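Putative mandelate racemase (Bordetella bronchiseptica, PDB 3OZY) is of unknown function but belongs to the enolase superfamily, binds magnesium and may act on acid sugars such as m-xylarate. Local coordinates at residues Trp148-Thr151 with Pro152-Ala156. Sequence-based numbering, arbitrary orientation.
Sequences WDLT and PDQAA. With ACY (acetic acid), chain H.
Thr151 and Gln154 hold each other by two bonds that run in opposite senses. With its OG1 set between the backbone N and the carbonyl carbon (chi1 64°), Thr151 offers this oxygen to Gln154 N at 3.2 Å. In Gln154, CG lies beside the backbone N (chi1 -67°) and the chain runs extended from there across Thr151, so that OE1 accepts from Thr151 N at 3.0 Å in a nearly straight bond (172°). The carboxamide of Gln154 turns one face toward Thr151, whose OG1 sits over CD at 3.0 Å; Thr151 N stands well above the carboxamide plane on that same face. This reciprocal pair is a capping box, with Thr151 as N-cap of helix 152-164, the first helix after barrel strand 139-146 in the beta-alpha barrel of this enolase superfamily member. The helix begins with Ala155 N bonded to Thr151 O at 2.9 Å, while Pro152 packs on helix 178-192. Gln154 OE1 takes a second bond from a water that also donates to Asp149 O. Leu150 flanks the box, its CD1 lying 4.0 Å from Ala155 CA. Asp149 OD1 forms a salt bridge with Arg176, which also hydrogen-bonds the acetic acid, probably from the crystallisation liquor, that accepts from Asp149 N.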
loop_
_atom_site.group_PDB
_atom_site.type_symbol
_atom_site.label_atom_id
_atom_site.label_comp_id
_atom_site.label_asym_id
_atom_site.label_seq_id
_atom_site.Cartn_x
_atom_site.Cartn_y
_atom_site.Cartn_z
ATOM N N TRP A 148 25.276 -4.839 9.067
ATOM C CA TRP A 148 26.199 -3.713 9.103
ATOM C C TRP A 148 27.076 -3.763 10.357
ATOM O O TRP A 148 26.942 -4.662 11.186
ATOM C CB TRP A 148 25.412 -2.403 9.109
ATOM C CG TRP A 148 24.681 -2.075 7.826
ATOM C CD1 TRP A 148 24.717 -2.756 6.641
ATOM C CD2 TRP A 148 23.829 -0.955 7.624
ATOM N NE1 TRP A 148 23.910 -2.124 5.712
ATOM C CE2 TRP A 148 23.357 -1.014 6.296
ATOM C CE3 TRP A 148 23.407 0.093 8.448
ATOM C CZ2 TRP A 148 22.495 -0.054 5.768
ATOM C CZ3 TRP A 148 22.546 1.039 7.929
ATOM C CH2 TRP A 148 22.103 0.965 6.600
ATOM N N ASP A 149 27.972 -2.788 10.482
ATOM C CA ASP A 149 28.776 -2.599 11.695
ATOM C C ASP A 149 29.878 -3.642 11.895
ATOM O O ASP A 149 30.286 -3.908 13.027
ATOM C CB ASP A 149 27.872 -2.527 12.936
ATOM C CG ASP A 149 26.787 -1.472 12.799
ATOM O OD1 ASP A 149 27.121 -0.280 12.677
ATOM O OD2 ASP A 149 25.592 -1.837 12.791
ATOM N N LEU A 150 30.374 -4.218 10.805
ATOM C CA LEU A 150 31.484 -5.164 10.875
ATOM C C LEU A 150 32.680 -4.672 10.077
ATOM O O LEU A 150 32.524 -3.955 9.087
ATOM C CB LEU A 150 31.063 -6.522 10.312
ATOM C CG LEU A 150 29.881 -7.208 10.993
ATOM C CD1 LEU A 150 29.632 -8.542 10.342
ATOM C CD2 LEU A 150 30.133 -7.401 12.484
ATOM N N THR A 151 33.875 -5.074 10.496
ATOM C CA THR A 151 35.080 -4.897 9.690
ATOM C C THR A 151 35.153 -6.020 8.657
ATOM O O THR A 151 34.435 -7.006 8.761
ATOM C CB THR A 151 36.328 -5.010 10.553
ATOM O OG1 THR A 151 36.397 -6.338 11.080
ATOM C CG2 THR A 151 36.292 -3.998 11.689
ATOM N N PRO A 152 36.056 -5.902 7.674
ATOM C CA PRO A 152 36.133 -6.989 6.687
ATOM C C PRO A 152 36.497 -8.350 7.292
ATOM O O PRO A 152 35.902 -9.369 6.933
ATOM C CB PRO A 152 37.202 -6.495 5.702
ATOM C CG PRO A 152 37.103 -4.984 5.796
ATOM C CD PRO A 152 36.823 -4.712 7.261
ATOM N N ASP A 153 37.468 -8.380 8.203
ATOM C CA ASP A 153 37.835 -9.647 8.828
ATOM C C ASP A 153 36.673 -10.236 9.611
ATOM O O ASP A 153 36.493 -11.447 9.637
ATOM C CB ASP A 153 39.042 -9.486 9.758
ATOM C CG ASP A 153 40.342 -9.286 9.003
ATOM O OD1 ASP A 153 40.407 -9.639 7.802
ATOM O OD2 ASP A 153 41.303 -8.782 9.624
ATOM N N GLN A 154 35.901 -9.373 10.265
ATOM C CA GLN A 154 34.744 -9.827 11.033
ATOM C C GLN A 154 33.640 -10.373 10.129
ATOM O O GLN A 154 33.009 -11.373 10.452
ATOM C CB GLN A 154 34.205 -8.693 11.903
ATOM C CG GLN A 154 35.171 -8.290 13.010
ATOM C CD GLN A 154 34.844 -6.944 13.597
ATOM O OE1 GLN A 154 33.834 -6.331 13.254
ATOM N NE2 GLN A 154 35.702 -6.462 14.500
ATOM N N ALA A 155 33.409 -9.713 8.999
ATOM C CA ALA A 155 32.421 -10.195 8.035
ATOM C C ALA A 155 32.845 -11.563 7.504
ATOM O O ALA A 155 32.036 -12.483 7.389
ATOM C CB ALA A 155 32.245 -9.192 6.891
ATOM N N ALA A 156 34.135 -11.708 7.207
ATOM C CA ALA A 156 34.663 -12.986 6.754
ATOM C C ALA A 156 34.542 -14.057 7.837
ATOM O O ALA A 156 34.169 -15.190 7.551
ATOM C CB ALA A 156 36.114 -12.839 6.281
HETATM C C ACY H . 28.704 -0.606 7.495
HETATM O O ACY H . 27.984 0.265 6.956
HETATM O OXT ACY H . 28.880 -0.671 8.730
HETATM C CH3 ACY H . 29.397 -1.610 6.619
HETATM O O HOH W 1 32.762 -3.949 14.125
#